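Local coordinates for protein Nup188 (Myceliophthora thermophila, PDB 4KF8) that probably serves as a scaffold nucleoporin of the nuclear pore complex, its helical C-terminal domain sharing structural and functional properties with nuclear transport receptors, at residues Leu283-Arg297 and Lys366-Leu378. Residues are numbered along the deposited sequence; the frame is centred on the assembly and turned at random.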
ATOM      1  N   LEU A 283      -3.376 -14.568  -0.436  1.00 70.52           N
ATOM      2  CA  LEU A 283      -3.955 -13.737   0.609  1.00 75.39           C
ATOM      3  C   LEU A 283      -4.287 -12.351   0.062  1.00 82.55           C
ATOM      4  O   LEU A 283      -5.271 -11.730   0.466  1.00 89.54           O
ATOM      5  CB  LEU A 283      -2.993 -13.621   1.791  1.00 74.80           C
ATOM      6  CG  LEU A 283      -3.555 -12.975   3.057  1.00 53.02           C
ATOM      7  CD1 LEU A 283      -4.524 -13.918   3.751  1.00 54.49           C
ATOM      8  CD2 LEU A 283      -2.433 -12.553   3.992  1.00 51.39           C
ATOM      9  N   VAL A 284      -3.459 -11.870  -0.862  1.00 75.86           N
ATOM     10  CA  VAL A 284      -3.703 -10.590  -1.517  1.00 71.79           C
ATOM     11  C   VAL A 284      -4.983 -10.622  -2.352  1.00 79.28           C
ATOM     12  O   VAL A 284      -5.615  -9.590  -2.568  1.00 56.24           O
ATOM     13  CB  VAL A 284      -2.520 -10.170  -2.419  1.00 62.58           C
ATOM     14  CG1 VAL A 284      -1.351  -9.684  -1.577  1.00 62.73           C
ATOM     15  CG2 VAL A 284      -2.102 -11.318  -3.327  1.00 55.25           C
ATOM     16  N   ALA A 285      -5.355 -11.809  -2.818  1.00 57.46           N
ATOM     17  CA  ALA A 285      -6.562 -11.977  -3.613  1.00 59.35           C
ATOM     18  C   ALA A 285      -7.797 -11.754  -2.751  1.00 67.92           C
ATOM     19  O   ALA A 285      -8.834 -11.311  -3.237  1.00 73.75           O
ATOM     20  CB  ALA A 285      -6.595 -13.358  -4.240  1.00 93.16           C
ATOM     21  N   LEU A 286      -7.672 -12.065  -1.466  1.00 66.57           N
ATOM     22  CA  LEU A 286      -8.773 -11.911  -0.527  1.00 68.39           C
ATOM     23  C   LEU A 286      -8.940 -10.457  -0.100  1.00 58.38           C
ATOM     24  O   LEU A 286     -10.049 -10.015   0.192  1.00 81.74           O
ATOM     25  CB  LEU A 286      -8.552 -12.795   0.703  1.00 67.14           C
ATOM     26  CG  LEU A 286      -8.476 -14.301   0.449  1.00 68.35           C
ATOM     27  CD1 LEU A 286      -8.245 -15.062   1.746  1.00 60.36           C
ATOM     28  CD2 LEU A 286      -9.739 -14.782  -0.235  1.00 67.08           C
ATOM     29  N   SER A 287      -7.835  -9.720  -0.066  1.00 56.78           N
ATOM     30  CA  SER A 287      -7.863  -8.318   0.344  1.00 61.29           C
ATOM     31  C   SER A 287      -8.276  -7.419  -0.813  1.00 59.00           C
ATOM     32  O   SER A 287      -8.880  -6.368  -0.609  1.00 58.22           O
ATOM     33  CB  SER A 287      -6.499  -7.886   0.880  1.00 54.38           C
ATOM     34  OG  SER A 287      -5.528  -7.870  -0.150  1.00 81.19           O
ATOM     35  N   GLU A 288      -7.934  -7.839  -2.025  1.00 65.41           N
ATOM     36  CA  GLU A 288      -8.354  -7.141  -3.231  1.00 58.61           C
ATOM     37  C   GLU A 288      -9.874  -7.141  -3.308  1.00 78.67           C
ATOM     38  O   GLU A 288     -10.504  -6.098  -3.481  1.00 60.98           O
ATOM     39  CB  GLU A 288      -7.781  -7.833  -4.466  1.00 59.25           C
ATOM     40  CG  GLU A 288      -8.165  -7.174  -5.775  1.00 60.74           C
ATOM     41  CD  GLU A 288      -8.235  -8.157  -6.921  1.00 62.30           C
ATOM     42  OE1 GLU A 288      -8.433  -9.360  -6.655  1.00 66.12           O
ATOM     43  OE2 GLU A 288      -8.096  -7.730  -8.085  1.00 63.47           O
ATOM     44  N   VAL A 289     -10.447  -8.333  -3.177  1.00 61.09           N
ATOM     45  CA  VAL A 289     -11.889  -8.525  -3.168  1.00 62.86           C
ATOM     46  C   VAL A 289     -12.518  -7.817  -1.972  1.00 62.74           C
ATOM     47  O   VAL A 289     -13.607  -7.260  -2.074  1.00 66.07           O
ATOM     48  CB  VAL A 289     -12.236 -10.028  -3.154  1.00 63.93           C
ATOM     49  CG1 VAL A 289     -13.726 -10.250  -2.963  1.00 65.90           C
ATOM     50  CG2 VAL A 289     -11.759 -10.683  -4.439  1.00 69.70           C
ATOM     51  N   HIS A 290     -11.815  -7.830  -0.844  1.00 61.28           N
ATOM     52  CA  HIS A 290     -12.265  -7.127   0.352  1.00 85.28           C
ATOM     53  C   HIS A 290     -12.342  -5.624   0.092  1.00 85.58           C
ATOM     54  O   HIS A 290     -13.302  -4.965   0.488  1.00 62.69           O
ATOM     55  CB  HIS A 290     -11.321  -7.415   1.521  1.00 86.42           C
ATOM     56  CG  HIS A 290     -11.747  -6.795   2.815  1.00 60.10           C
ATOM     57  ND1 HIS A 290     -13.036  -6.879   3.292  1.00 61.98           N
ATOM     58  CD2 HIS A 290     -11.051  -6.086   3.736  1.00 59.09           C
ATOM     59  CE1 HIS A 290     -13.118  -6.246   4.449  1.00 68.44           C
ATOM     60  NE2 HIS A 290     -11.926  -5.756   4.740  1.00 60.44           N
ATOM     61  N   SER A 291     -11.326  -5.094  -0.582  1.00 60.36           N
ATOM     62  CA  SER A 291     -11.285  -3.676  -0.924  1.00 60.71           C
ATOM     63  C   SER A 291     -12.422  -3.300  -1.863  1.00 62.67           C
ATOM     64  O   SER A 291     -13.153  -2.347  -1.615  1.00 63.85           O
ATOM     65  CB  SER A 291      -9.940  -3.317  -1.564  1.00 59.53           C
ATOM     66  OG  SER A 291      -8.889  -3.351  -0.613  1.00 59.25           O
ATOM     67  N   LEU A 292     -12.558  -4.064  -2.941  1.00 63.22           N
ATOM     68  CA  LEU A 292     -13.594  -3.831  -3.940  1.00 65.20           C
ATOM     69  C   LEU A 292     -14.996  -3.908  -3.352  1.00 80.96           C
ATOM     70  O   LEU A 292     -15.887  -3.163  -3.756  1.00 83.37           O
ATOM     71  CB  LEU A 292     -13.458  -4.836  -5.083  1.00104.15           C
ATOM     72  CG  LEU A 292     -12.264  -4.626  -6.009  1.00 65.06           C
ATOM     73  CD1 LEU A 292     -12.099  -5.800  -6.954  1.00 65.76           C
ATOM     74  CD2 LEU A 292     -12.446  -3.333  -6.782  1.00 76.70           C
ATOM     75  N   ALA A 293     -15.191  -4.814  -2.400  1.00 81.22           N
ATOM     76  CA  ALA A 293     -16.490  -4.979  -1.760  1.00 86.96           C
ATOM     77  C   ALA A 293     -16.878  -3.725  -0.983  1.00 90.36           C
ATOM     78  O   ALA A 293     -18.041  -3.327  -0.972  1.00 70.66           O
ATOM     79  CB  ALA A 293     -16.487  -6.195  -0.849  1.00 67.81           C
ATOM     80  N   LEU A 294     -15.894  -3.105  -0.339  1.00 67.13           N
ATOM     81  CA  LEU A 294     -16.112  -1.862   0.392  1.00 67.84           C
ATOM     82  C   LEU A 294     -16.355  -0.686  -0.548  1.00 84.72           C
ATOM     83  O   LEU A 294     -17.246   0.130  -0.315  1.00 82.77           O
ATOM     84  CB  LEU A 294     -14.920  -1.556   1.301  1.00 69.34           C
ATOM     85  CG  LEU A 294     -14.870  -2.317   2.625  1.00 74.47           C
ATOM     86  CD1 LEU A 294     -13.611  -1.960   3.398  1.00 63.90           C
ATOM     87  CD2 LEU A 294     -16.118  -2.013   3.444  1.00 79.36           C
ATOM     88  N   LEU A 295     -15.555  -0.600  -1.607  1.00 68.10           N
ATOM     89  CA  LEU A 295     -15.683   0.484  -2.573  1.00 69.34           C
ATOM     90  C   LEU A 295     -17.060   0.489  -3.230  1.00 85.91           C
ATOM     91  O   LEU A 295     -17.761   1.498  -3.204  1.00 73.48           O
ATOM     92  CB  LEU A 295     -14.582   0.397  -3.634  1.00 68.24           C
ATOM     93  CG  LEU A 295     -13.167   0.698  -3.135  1.00 66.36           C
ATOM     94  CD1 LEU A 295     -12.144   0.607  -4.258  1.00 65.73           C
ATOM     95  CD2 LEU A 295     -13.116   2.062  -2.470  1.00 89.41           C
ATOM     96  N   THR A 296     -17.448  -0.646  -3.797  1.00 71.78           N
ATOM     97  CA  THR A 296     -18.716  -0.760  -4.508  1.00 74.04           C
ATOM     98  C   THR A 296     -19.935  -0.581  -3.605  1.00 79.55           C
ATOM     99  O   THR A 296     -20.983  -0.127  -4.059  1.00 77.98           O
ATOM    100  CB  THR A 296     -18.824  -2.102  -5.248  1.00 74.02           C
ATOM    101  OG1 THR A 296     -18.608  -3.172  -4.323  1.00 72.84           O
ATOM    102  CG2 THR A 296     -17.785  -2.181  -6.352  1.00 73.13           C
ATOM    103  N   ARG A 297     -19.801  -0.938  -2.332  1.00 74.92           N
ATOM    104  CA  ARG A 297     -20.893  -0.736  -1.387  1.00 79.56           C
ATOM    105  C   ARG A 297     -21.002   0.730  -0.988  1.00 77.89           C
ATOM    106  O   ARG A 297     -22.088   1.305  -1.006  1.00 80.36           O
ATOM    107  CB  ARG A 297     -20.731  -1.608  -0.141  1.00 78.95           C
ATOM    108  CG  ARG A 297     -21.890  -1.459   0.837  1.00 89.51           C
ATOM    109  CD  ARG A 297     -21.709  -2.305   2.086  1.00 94.26           C
ATOM    110  NE  ARG A 297     -20.536  -1.902   2.856  1.00 97.56           N
ATOM    111  CZ  ARG A 297     -20.540  -0.947   3.781  1.00 95.09           C
ATOM    112  NH1 ARG A 297     -21.660  -0.290   4.050  1.00 93.74           N
ATOM    113  NH2 ARG A 297     -19.423  -0.646   4.434  1.00 83.77           N
ATOM    114  N   LYS A 366      -5.890 -15.236   9.338  1.00 81.00           N
ATOM    115  CA  LYS A 366      -5.915 -13.989   8.583  1.00 83.77           C
ATOM    116  C   LYS A 366      -6.724 -14.163   7.304  1.00 86.66           C
ATOM    117  O   LYS A 366      -7.465 -13.266   6.899  1.00 90.78           O
ATOM    118  CB  LYS A 366      -4.498 -13.529   8.249  1.00 53.89           C
ATOM    119  CG  LYS A 366      -3.667 -13.176   9.463  1.00 67.34           C
ATOM    120  CD  LYS A 366      -2.306 -12.640   9.057  1.00 70.96           C
ATOM    121  CE  LYS A 366      -1.481 -12.268  10.277  1.00 78.98           C
ATOM    122  NZ  LYS A 366      -0.168 -11.679   9.908  1.00 77.76           N
ATOM    123  N   ALA A 367      -6.577 -15.324   6.674  1.00 86.07           N
ATOM    124  CA  ALA A 367      -7.351 -15.650   5.485  1.00 86.12           C
ATOM    125  C   ALA A 367      -8.827 -15.754   5.839  1.00 88.17           C
ATOM    126  O   ALA A 367      -9.687 -15.298   5.087  1.00 83.44           O
ATOM    127  CB  ALA A 367      -6.858 -16.946   4.864  1.00 87.68           C
ATOM    128  N   VAL A 368      -9.116 -16.357   6.989  1.00 95.26           N
ATOM    129  CA  VAL A 368     -10.485 -16.442   7.482  1.00 98.90           C
ATOM    130  C   VAL A 368     -11.016 -15.045   7.774  1.00 92.33           C
ATOM    131  O   VAL A 368     -12.121 -14.698   7.364  1.00 86.56           O
ATOM    132  CB  VAL A 368     -10.591 -17.323   8.751  1.00 98.53           C
ATOM    133  CG1 VAL A 368     -11.886 -17.044   9.499  1.00 96.69           C
ATOM    134  CG2 VAL A 368     -10.491 -18.796   8.385  1.00100.60           C
ATOM    135  N   GLY A 369     -10.209 -14.244   8.465  1.00 91.93           N
ATOM    136  CA  GLY A 369     -10.590 -12.893   8.840  1.00 94.96           C
ATOM    137  C   GLY A 369     -11.019 -12.020   7.677  1.00 92.06           C
ATOM    138  O   GLY A 369     -12.003 -11.284   7.774  1.00 93.09           O
ATOM    139  N   LEU A 370     -10.284 -12.104   6.571  1.00 84.58           N
ATOM    140  CA  LEU A 370     -10.589 -11.298   5.391  1.00 80.54           C
ATOM    141  C   LEU A 370     -11.929 -11.663   4.756  1.00 83.11           C
ATOM    142  O   LEU A 370     -12.858 -10.860   4.757  1.00 82.03           O
ATOM    143  CB  LEU A 370      -9.466 -11.402   4.356  1.00 76.66           C
ATOM    144  CG  LEU A 370      -8.200 -10.597   4.658  1.00 74.31           C
ATOM    145  CD1 LEU A 370      -7.127 -10.861   3.613  1.00 72.81           C
ATOM    146  CD2 LEU A 370      -8.521  -9.112   4.738  1.00 71.60           C
ATOM    147  N   LEU A 371     -12.031 -12.877   4.223  1.00 87.59           N
ATOM    148  CA  LEU A 371     -13.233 -13.285   3.500  1.00 94.68           C
ATOM    149  C   LEU A 371     -14.477 -13.423   4.385  1.00 94.64           C
ATOM    150  O   LEU A 371     -15.589 -13.571   3.881  1.00 69.40           O
ATOM    151  CB  LEU A 371     -12.984 -14.557   2.672  1.00101.46           C
ATOM    152  CG  LEU A 371     -12.301 -15.765   3.323  1.00 99.63           C
ATOM    153  CD1 LEU A 371     -13.266 -16.551   4.186  1.00103.21           C
ATOM    154  CD2 LEU A 371     -11.671 -16.671   2.276  1.00 97.96           C
ATOM    155  N   GLU A 372     -14.282 -13.368   5.700  1.00 91.49           N
ATOM    156  CA  GLU A 372     -15.397 -13.339   6.639  1.00 90.98           C
ATOM    157  C   GLU A 372     -16.008 -11.941   6.652  1.00 88.34           C
ATOM    158  O   GLU A 372     -17.223 -11.781   6.774  1.00 86.37           O
ATOM    159  CB  GLU A 372     -14.924 -13.717   8.044  1.00 89.05           C
ATOM    160  CG  GLU A 372     -16.033 -13.887   9.065  1.00 72.30           C
ATOM    161  CD  GLU A 372     -15.501 -14.139  10.465  1.00 77.82           C
ATOM    162  OE1 GLU A 372     -16.083 -14.978  11.183  1.00 77.08           O
ATOM    163  OE2 GLU A 372     -14.503 -13.493  10.850  1.00 70.25           O
ATOM    164  N   GLY A 373     -15.150 -10.932   6.525  1.00 86.18           N
ATOM    165  CA  GLY A 373     -15.586  -9.550   6.461  1.00 90.45           C
ATOM    166  C   GLY A 373     -16.256  -9.219   5.140  1.00 97.02           C
ATOM    167  O   GLY A 373     -17.155  -8.380   5.083  1.00100.15           O
ATOM    168  N   ILE A 374     -15.812  -9.880   4.076  1.00 67.34           N
ATOM    169  CA  ILE A 374     -16.415  -9.716   2.759  1.00 68.18           C
ATOM    170  C   ILE A 374     -17.860 -10.194   2.795  1.00 70.98           C
ATOM    171  O   ILE A 374     -18.723  -9.670   2.090  1.00 77.51           O
ATOM    172  CB  ILE A 374     -15.640 -10.503   1.683  1.00 67.29           C
ATOM    173  CG1 ILE A 374     -14.160 -10.111   1.696  1.00 64.72           C
ATOM    174  CG2 ILE A 374     -16.247 -10.275   0.303  1.00 68.38           C
ATOM    175  CD1 ILE A 374     -13.318 -10.868   0.697  1.00 64.06           C
ATOM    176  N   ARG A 375     -18.116 -11.192   3.635  1.00 76.77           N
ATOM    177  CA  ARG A 375     -19.464 -11.707   3.833  1.00 88.22           C
ATOM    178  C   ARG A 375     -20.343 -10.660   4.512  1.00 89.76           C
ATOM    179  O   ARG A 375     -21.474 -10.428   4.094  1.00 78.49           O
ATOM    180  CB  ARG A 375     -19.420 -12.985   4.672  1.00 94.99           C
ATOM    181  CG  ARG A 375     -20.781 -13.581   4.995  1.00 99.37           C
ATOM    182  CD  ARG A 375     -20.638 -14.742   5.964  1.00102.68           C
ATOM    183  NE  ARG A 375     -19.782 -14.388   7.093  1.00105.24           N
ATOM    184  CZ  ARG A 375     -20.211 -13.781   8.195  1.00106.57           C
ATOM    185  NH1 ARG A 375     -21.493 -13.460   8.317  1.00108.23           N
ATOM    186  NH2 ARG A 375     -19.360 -13.493   9.172  1.00100.57           N
ATOM    187  N   ASP A 376     -19.810 -10.030   5.553  1.00 90.40           N
ATOM    188  CA  ASP A 376     -20.538  -9.012   6.304  1.00 96.78           C
ATOM    189  C   ASP A 376     -20.903  -7.822   5.425  1.00103.44           C
ATOM    190  O   ASP A 376     -22.052  -7.379   5.415  1.00119.84           O
ATOM    191  CB  ASP A 376     -19.707  -8.529   7.496  1.00 98.08           C
ATOM    192  CG  ASP A 376     -19.330  -9.653   8.444  1.00 96.00           C
ATOM    193  OD1 ASP A 376     -20.138 -10.593   8.606  1.00 94.20           O
ATOM    194  OD2 ASP A 376     -18.225  -9.593   9.027  1.00 87.41           O
ATOM    195  N   VAL A 377     -19.919  -7.310   4.692  1.00 88.20           N
ATOM    196  CA  VAL A 377     -20.118  -6.155   3.822  1.00 86.50           C
ATOM    197  C   VAL A 377     -21.215  -6.392   2.787  1.00 92.38           C
ATOM    198  O   VAL A 377     -22.221  -5.681   2.760  1.00 97.23           O
ATOM    199  CB  VAL A 377     -18.814  -5.776   3.091  1.00 85.23           C
ATOM    200  CG1 VAL A 377     -19.088  -4.749   2.002  1.00 72.09           C
ATOM    201  CG2 VAL A 377     -17.782  -5.256   4.080  1.00 70.02           C
ATOM    202  N   LEU A 378     -21.021  -7.406   1.950  1.00 75.91           N
ATOM    203  CA  LEU A 378     -21.935  -7.684   0.844  1.00 82.21           C
ATOM    204  C   LEU A 378     -23.351  -8.043   1.294  1.00 80.78           C
ATOM    205  O   LEU A 378     -24.284  -8.015   0.494  1.00109.40           O
ATOM    206  CB  LEU A 378     -21.371  -8.795  -0.047  1.00 82.08           C
ATOM    207  CG  LEU A 378     -20.109  -8.473  -0.848  1.00 80.12           C
ATOM    208  CD1 LEU A 378     -19.606  -9.712  -1.563  1.00 81.53           C
ATOM    209  CD2 LEU A 378     -20.385  -7.363  -1.843  1.00 82.77           C
TER
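Ile374 enters helix 284-297 as a knob into a hole, seated among Leu286, Val289, His290 and Ala293. Its CB forks: CG2 turns to Val289 CG1, while Ile374 CG1, anti to the carbonyl carbon (chi1 -55°), passes 3.8 Å from His290 ND1. The extended chain (chi2 178°) then carries CD1 to the backbone, 3.4 Å from Leu286 O, where the Val289 side chain crosses it at about a right angle, CG1 touching CD1. Isoleucine suits this hole because its CB branch fills the width beside Val289 while its longer arm reaches the backbone; an alanine here would probably leave Val289 CG1 without its partner, strip one apolar neighbour from the His290 ring and open a gap.

No hydrogen bond crosses the interface; apolar cover carries it. Leucine's two methyls let Leu370 touch Leu286 and His290 at once, CD1 lying 3.8 Å from Leu286 CB and CD2 near His290 CD2. Leu286 CD2 meets Leu371 CD2 (3.7 Å), and Leu283 CD1 rests on small Ala367. Ala293 likewise makes room for Val377, whose CG2 meets Leu294 CD2 (3.7 Å) while CG1 lies at the edge of the Arg297 guanidinium.

The segment axes run roughly parallel, 22° apart in direction and 9.0 Å at closest approach, side-by-side packing as in helical-repeat (alpha-solenoid) proteins, consistent with this domain's TPR-clan family. Helix 317-328 touches Val289, Leu371 and Leu378; helix 206-226 packs against Leu294.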